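Local coordinates for protein LamCAT (Aquimarina sp., PDB 6JIA) that probably hydrolyses the beta-1,3-glucan laminarin as a laminarinase of glycoside hydrolase family 16, at residues A[96-101]-A[119-124]; A[100-105]-A[112-117]. All coordinates share one frame; numbering follows the deposited sequence.

Contact 1: A[96-101]-A[119-124]; sequences WPAFWM and IMEHVN. With GLC (alpha-D-glucopyranose), chain B.
Phe99 and Ile119 form the tightly packed half of this antiparallel pairing. The methyl CD1 of Ile119 lies over one face of the Phe99 ring, 4.0 Å from its centroid, while CG2 of Ile119 comes within 3.7 Å of Phe99 CE2. With CG anti to the backbone N (chi1 169°), Phe99 extends from the sheet onto Val83, Ala85 and Ile87 of strand 81-88, and Ile119 also meets Val83. Met101 CG also touches Ile119 CD1, at 3.9 Å. The backbone is gripped closely here too: Phe99 N donates an almost straight bond to Met120 O at 2.8 Å, and Phe99 O receives Met120 N together with a weaker, bent bond from Ile119 N. Two residues thus oppose one, a classic beta bulge, set in the beta-sandwich of a family 16 glycoside hydrolase at the point where the chain turns a corner. Towards Trp96 the hold loosens. His122 N reaches Pro97 O by a weak bond, and Trp96 CA makes a CA-H...O contact with His122 O. On the sheet face carrying Ala98 and Glu121, the packing gives way to polar contacts with a glucose. Glu121, extended beyond CG, lies beside Trp96, its carboxylate turned 28° from the indole plane. Trp96 NE1 bonds to Glu121 OE2 at 3.0 Å, on the anti side but 34° out of the carboxylate plane, and GLC O6 donates to that same oxygen at 2.8 Å. Val123 CG1 covers one face of the Trp96 five-membered ring in a CH-pi contact, 4.1 Å from its centroid.

Contact 2: A[100-105]-A[112-117]; sequences WMLGDN and PACGAI. With GLC (alpha-D-glucopyranose), chain B.
Cys114 meets Gly103 and Asn105 where the two segments begin to run together. It sits within a type I turn from Pro112 to Gly115, closed by Gly115 N on Pro112 O. Cys114 CB approaches Asn105 OD1 to 3.1 Å, and its SG, rotated between the backbone N and the carbonyl carbon (chi1 60°), lies against Leu102 CD2. Cys114 O comes so close to Gly103 CA, 3.4 Å, that any side chain on Gly103 would collide with it. Gly115, at positive phi, accepts Gly103 N at its carbonyl in a 3.2 Å bond. Ala116 then pairs with Leu102 on the sugar-facing side, its CB 3.9 Å from Leu102 CD2. Ile117 closes the ladder opposite Met101: Ile117 N bonds to Met101 O from above the carbonyl plane, and Ile117 O takes a weak bond from Met101 N while also touching Trp100 CA and CB. From there the Trp100 indole rises beside the glucose, its NE1 hydrogen-bonded to Asn202, and GLC C5 lies 3.3 Å above the ring plane, offset toward the rim. Replacing the indole of Trp100 by an alanine methyl would probably strip the glucose of this flat apolar wall and leave Asn202 OD1 without its N-H donor. Ala116 probably occupies the position where family 16 enzymes carry their nucleophilic glutamate; a methyl 3.7 Å from GLC O1 has no carboxylate to offer, which is consistent with glucose units remaining bound beside it.

Both contacts pair strand 95-103 with the chain that returns after it, and their centres lie 15 Å apart. The order along the chain is 96-101, 100-105, then helix 106-109, then 112-117 and 119-124, so the connection doubles back and contact 2 lies nearer its turn. Strands 116-118 and 120-121 follow each other along one edge of strand 95-103, while strand 197-205 flanks it on the other. Trp100 and Met101 belong to both contacts. The returning chain runs past the glucose, which both contacts touch, and probably corresponds, apart from Ala116, to the family 16 catalytic motif; Asp118, between the two returning segments, is also hydrogen-bonded to that sugar.

Contact 1: A[96-101]-A[119-124]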
loop_
_atom_site.group_PDB
_atom_site.type_symbol
_atom_site.label_atom_id
_atom_site.label_comp_id
_atom_site.label_asym_id
_atom_site.label_seq_id
_atom_site.Cartn_x
_atom_site.Cartn_y
_atom_site.Cartn_z
ATOM N N TRP A 96 -7.921 6.031 4.488
ATOM C CA TRP A 96 -6.694 5.238 4.787
ATOM C C TRP A 96 -6.163 4.606 3.505
ATOM O O TRP A 96 -6.365 3.429 3.231
ATOM C CB TRP A 96 -7.010 4.252 5.904
ATOM C CG TRP A 96 -5.842 3.415 6.327
ATOM C CD1 TRP A 96 -4.513 3.628 6.094
ATOM C CD2 TRP A 96 -5.930 2.225 7.103
ATOM N NE1 TRP A 96 -3.767 2.637 6.657
ATOM C CE2 TRP A 96 -4.608 1.756 7.280
ATOM C CE3 TRP A 96 -6.992 1.530 7.678
ATOM C CZ2 TRP A 96 -4.338 0.611 8.024
ATOM C CZ3 TRP A 96 -6.715 0.395 8.399
ATOM C CH2 TRP A 96 -5.404 -0.066 8.551
ATOM N N PRO A 97 -5.573 5.428 2.612
ATOM C CA PRO A 97 -4.936 4.918 1.393
ATOM C C PRO A 97 -3.598 4.245 1.714
ATOM O O PRO A 97 -2.945 4.650 2.720
ATOM C CB PRO A 97 -4.684 6.159 0.526
ATOM C CG PRO A 97 -4.996 7.375 1.397
ATOM C CD PRO A 97 -5.504 6.887 2.727
ATOM N N ALA A 98 -3.212 3.250 0.902
ATOM C CA ALA A 98 -1.946 2.539 1.112
ATOM C C ALA A 98 -1.373 2.069 -0.216
ATOM O O ALA A 98 -2.118 1.701 -1.147
ATOM C CB ALA A 98 -2.155 1.406 2.087
ATOM N N PHE A 99 -0.051 2.099 -0.251
ATOM C CA PHE A 99 0.803 1.530 -1.303
ATOM C C PHE A 99 1.824 0.660 -0.572
ATOM O O PHE A 99 2.621 1.197 0.207
ATOM C CB PHE A 99 1.422 2.659 -2.129
ATOM C CG PHE A 99 2.520 2.227 -3.071
ATOM C CD1 PHE A 99 2.371 1.116 -3.873
ATOM C CD2 PHE A 99 3.677 2.971 -3.206
ATOM C CE1 PHE A 99 3.342 0.759 -4.814
ATOM C CE2 PHE A 99 4.666 2.595 -4.122
ATOM C CZ PHE A 99 4.504 1.489 -4.912
ATOM N N TRP A 100 1.731 -0.651 -0.746
ATOM C CA TRP A 100 2.428 -1.620 0.127
ATOM C C TRP A 100 2.703 -2.938 -0.583
ATOM O O TRP A 100 2.369 -3.122 -1.781
ATOM C CB TRP A 100 1.643 -1.817 1.415
ATOM C CG TRP A 100 0.221 -2.268 1.300
ATOM C CD1 TRP A 100 -0.835 -1.636 0.688
ATOM C CD2 TRP A 100 -0.341 -3.399 1.978
ATOM N NE1 TRP A 100 -1.994 -2.322 0.903
ATOM C CE2 TRP A 100 -1.732 -3.384 1.726
ATOM C CE3 TRP A 100 0.178 -4.356 2.845
ATOM C CZ2 TRP A 100 -2.593 -4.342 2.278
ATOM C CZ3 TRP A 100 -0.668 -5.321 3.360
ATOM C CH2 TRP A 100 -2.031 -5.304 3.083
ATOM N N MET A 101 3.352 -3.802 0.153
ATOM C CA MET A 101 3.831 -5.101 -0.350
ATOM C C MET A 101 3.613 -6.156 0.734
ATOM O O MET A 101 3.698 -5.805 1.891
ATOM C CB MET A 101 5.314 -4.969 -0.696
ATOM C CG MET A 101 5.624 -3.882 -1.722
ATOM S SD MET A 101 7.396 -4.052 -2.257
ATOM C CE MET A 101 7.187 -5.340 -3.472
ATOM N N ILE A 119 4.975 1.107 1.732
ATOM C CA ILE A 119 5.771 2.160 1.062
ATOM C C ILE A 119 5.163 3.532 1.333
ATOM O O ILE A 119 5.920 4.520 1.537
ATOM C CB ILE A 119 5.897 1.851 -0.432
ATOM C CG1 ILE A 119 6.545 0.478 -0.671
ATOM C CG2 ILE A 119 6.669 2.999 -1.075
ATOM C CD1 ILE A 119 6.395 -0.048 -2.076
ATOM N N MET A 120 3.846 3.591 1.390
ATOM C CA MET A 120 3.111 4.828 1.735
ATOM C C MET A 120 1.845 4.385 2.433
ATOM O O MET A 120 1.116 3.543 1.854
ATOM C CB MET A 120 2.704 5.670 0.515
ATOM C CG MET A 120 2.073 6.975 0.826
ATOM S SD MET A 120 0.319 6.893 1.298
ATOM C CE MET A 120 -0.422 6.107 -0.119
ATOM N N GLU A 121 1.612 4.969 3.600
ATOM C CA GLU A 121 0.268 5.028 4.201
ATOM C C GLU A 121 -0.028 6.444 4.659
ATOM O O GLU A 121 0.858 7.152 5.100
ATOM C CB GLU A 121 0.126 4.086 5.389
ATOM C CG GLU A 121 0.186 2.635 4.999
ATOM C CD GLU A 121 0.051 1.738 6.205
ATOM O OE1 GLU A 121 1.103 1.582 6.944
ATOM O OE2 GLU A 121 -1.109 1.366 6.497
ATOM N N HIS A 122 -1.298 6.784 4.639
ATOM C CA HIS A 122 -1.782 8.070 5.169
ATOM C C HIS A 122 -3.129 7.800 5.813
ATOM O O HIS A 122 -3.854 6.925 5.280
ATOM C CB HIS A 122 -1.883 9.091 4.034
ATOM C CG HIS A 122 -2.427 10.408 4.463
ATOM N ND1 HIS A 122 -3.760 10.725 4.344
ATOM C CD2 HIS A 122 -1.838 11.467 5.044
ATOM C CE1 HIS A 122 -3.971 11.946 4.832
ATOM N NE2 HIS A 122 -2.810 12.426 5.269
ATOM N N VAL A 123 -3.414 8.538 6.889
ATOM C CA VAL A 123 -4.736 8.489 7.557
ATOM C C VAL A 123 -5.301 9.887 7.713
ATOM O O VAL A 123 -4.521 10.863 7.977
ATOM C CB VAL A 123 -4.655 7.726 8.886
ATOM C CG1 VAL A 123 -4.376 6.261 8.615
ATOM C CG2 VAL A 123 -3.622 8.310 9.836
ATOM N N ASN A 124 -6.625 9.958 7.627
ATOM C CA ASN A 124 -7.383 11.135 8.089
ATOM C C ASN A 124 -6.872 12.366 7.345
ATOM O O ASN A 124 -6.813 12.317 6.072
ATOM C CB ASN A 124 -7.339 11.204 9.615
ATOM C CG ASN A 124 -7.989 9.996 10.256
ATOM O OD1 ASN A 124 -8.993 9.499 9.751
ATOM N ND2 ASN A 124 -7.392 9.501 11.327
HETATM C C1 GLC B . -0.137 -2.690 6.945
HETATM C C2 GLC B . -1.170 -3.377 7.824
HETATM C C3 GLC B . -2.267 -4.009 7.031
HETATM C C4 GLC B . -2.918 -2.980 6.159
HETATM C C5 GLC B . -1.823 -2.408 5.183
HETATM C C6 GLC B . -2.352 -1.268 4.285
HETATM O O1 GLC B . 0.690 -3.627 6.253
HETATM O O2 GLC B . -0.488 -4.213 8.703
HETATM O O3 GLC B . -3.227 -4.568 7.942
HETATM O O4 GLC B . -4.043 -3.515 5.487
HETATM O O5 GLC B . -0.833 -1.788 6.065
HETATM O O6 GLC B . -2.920 -0.192 5.046
#

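Contact 2: A[100-105]-A[112-117]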
loop_
_atom_site.group_PDB
_atom_site.type_symbol
_atom_site.label_atom_id
_atom_site.label_comp_id
_atom_site.label_asym_id
_atom_site.label_seq_id
_atom_site.Cartn_x
_atom_site.Cartn_y
_atom_site.Cartn_z
ATOM N N TRP A 100 1.731 -0.651 -0.746
ATOM C CA TRP A 100 2.428 -1.620 0.127
ATOM C C TRP A 100 2.703 -2.938 -0.583
ATOM O O TRP A 100 2.369 -3.122 -1.781
ATOM C CB TRP A 100 1.643 -1.817 1.415
ATOM C CG TRP A 100 0.221 -2.268 1.300
ATOM C CD1 TRP A 100 -0.835 -1.636 0.688
ATOM C CD2 TRP A 100 -0.341 -3.399 1.978
ATOM N NE1 TRP A 100 -1.994 -2.322 0.903
ATOM C CE2 TRP A 100 -1.732 -3.384 1.726
ATOM C CE3 TRP A 100 0.178 -4.356 2.845
ATOM C CZ2 TRP A 100 -2.593 -4.342 2.278
ATOM C CZ3 TRP A 100 -0.668 -5.321 3.360
ATOM C CH2 TRP A 100 -2.031 -5.304 3.083
ATOM N N MET A 101 3.352 -3.802 0.153
ATOM C CA MET A 101 3.831 -5.101 -0.350
ATOM C C MET A 101 3.613 -6.156 0.734
ATOM O O MET A 101 3.698 -5.805 1.891
ATOM C CB MET A 101 5.314 -4.969 -0.696
ATOM C CG MET A 101 5.624 -3.882 -1.722
ATOM S SD MET A 101 7.396 -4.052 -2.257
ATOM C CE MET A 101 7.187 -5.340 -3.472
ATOM N N LEU A 102 3.382 -7.392 0.320
ATOM C CA LEU A 102 3.238 -8.610 1.157
ATOM C C LEU A 102 4.144 -9.703 0.585
ATOM O O LEU A 102 4.227 -9.843 -0.652
ATOM C CB LEU A 102 1.786 -9.073 1.150
ATOM C CG LEU A 102 0.813 -8.312 2.046
ATOM C CD1 LEU A 102 -0.635 -8.784 1.752
ATOM C CD2 LEU A 102 1.161 -8.505 3.518
ATOM N N GLY A 103 4.683 -10.539 1.455
ATOM C CA GLY A 103 5.392 -11.757 1.048
ATOM C C GLY A 103 4.460 -12.676 0.260
ATOM O O GLY A 103 3.344 -12.929 0.719
ATOM N N ASP A 104 4.933 -13.163 -0.883
ATOM C CA ASP A 104 4.320 -14.238 -1.702
ATOM C C ASP A 104 3.873 -15.412 -0.822
ATOM O O ASP A 104 2.860 -16.050 -1.173
ATOM C CB ASP A 104 5.325 -14.821 -2.692
ATOM C CG ASP A 104 5.391 -14.019 -3.958
ATOM O OD1 ASP A 104 4.662 -13.008 -4.026
ATOM O OD2 ASP A 104 6.156 -14.421 -4.858
ATOM N N ASN A 105 4.587 -15.703 0.252
ATOM C CA ASN A 105 4.299 -16.898 1.080
ATOM C C ASN A 105 3.171 -16.633 2.073
ATOM O O ASN A 105 2.851 -17.547 2.857
ATOM C CB ASN A 105 5.522 -17.408 1.810
ATOM C CG ASN A 105 6.067 -16.405 2.807
ATOM O OD1 ASN A 105 5.500 -15.307 3.054
ATOM N ND2 ASN A 105 7.205 -16.779 3.357
ATOM N N PRO A 112 1.478 -12.016 10.377
ATOM C CA PRO A 112 2.558 -11.253 9.770
ATOM C C PRO A 112 3.843 -12.029 9.465
ATOM O O PRO A 112 4.767 -11.403 9.147
ATOM C CB PRO A 112 2.870 -10.243 10.878
ATOM C CG PRO A 112 2.628 -11.012 12.175
ATOM C CD PRO A 112 1.632 -12.098 11.842
ATOM N N ALA A 113 3.859 -13.347 9.524
ATOM C CA ALA A 113 5.084 -14.149 9.199
ATOM C C ALA A 113 5.599 -13.798 7.779
ATOM O O ALA A 113 6.849 -13.798 7.531
ATOM C CB ALA A 113 4.797 -15.628 9.309
ATOM N N CYS A 114 4.687 -13.555 6.847
ATOM C CA CYS A 114 4.990 -13.271 5.414
ATOM C C CYS A 114 5.766 -11.962 5.274
ATOM O O CYS A 114 6.480 -11.791 4.259
ATOM C CB CYS A 114 3.728 -13.235 4.563
ATOM S SG CYS A 114 2.562 -11.956 5.097
ATOM N N GLY A 115 5.625 -11.067 6.250
ATOM C CA GLY A 115 6.152 -9.702 6.172
ATOM C C GLY A 115 5.263 -8.769 5.346
ATOM O O GLY A 115 4.603 -9.197 4.365
ATOM N N ALA A 116 5.334 -7.490 5.676
ATOM C CA ALA A 116 4.728 -6.398 4.897
ATOM C C ALA A 116 5.676 -5.211 4.874
ATOM O O ALA A 116 6.286 -4.898 5.914
ATOM C CB ALA A 116 3.393 -6.045 5.506
ATOM N N ILE A 117 5.811 -4.587 3.710
ATOM C CA ILE A 117 6.521 -3.301 3.530
ATOM C C ILE A 117 5.479 -2.289 3.086
ATOM O O ILE A 117 5.040 -2.405 1.929
ATOM C CB ILE A 117 7.637 -3.382 2.480
ATOM C CG1 ILE A 117 8.520 -4.626 2.657
ATOM C CG2 ILE A 117 8.448 -2.087 2.534
ATOM C CD1 ILE A 117 9.477 -4.823 1.476
HETATM C C1 GLC B . -0.137 -2.690 6.945
HETATM C C2 GLC B . -1.170 -3.377 7.824
HETATM C C3 GLC B . -2.267 -4.009 7.031
HETATM C C4 GLC B . -2.918 -2.980 6.159
HETATM C C5 GLC B . -1.823 -2.408 5.183
HETATM C C6 GLC B . -2.352 -1.268 4.285
HETATM O O1 GLC B . 0.690 -3.627 6.253
HETATM O O2 GLC B . -0.488 -4.213 8.703
HETATM O O3 GLC B . -3.227 -4.568 7.942
HETATM O O4 GLC B . -4.043 -3.515 5.487
HETATM O O5 GLC B . -0.833 -1.788 6.065
HETATM O O6 GLC B . -2.920 -0.192 5.046
#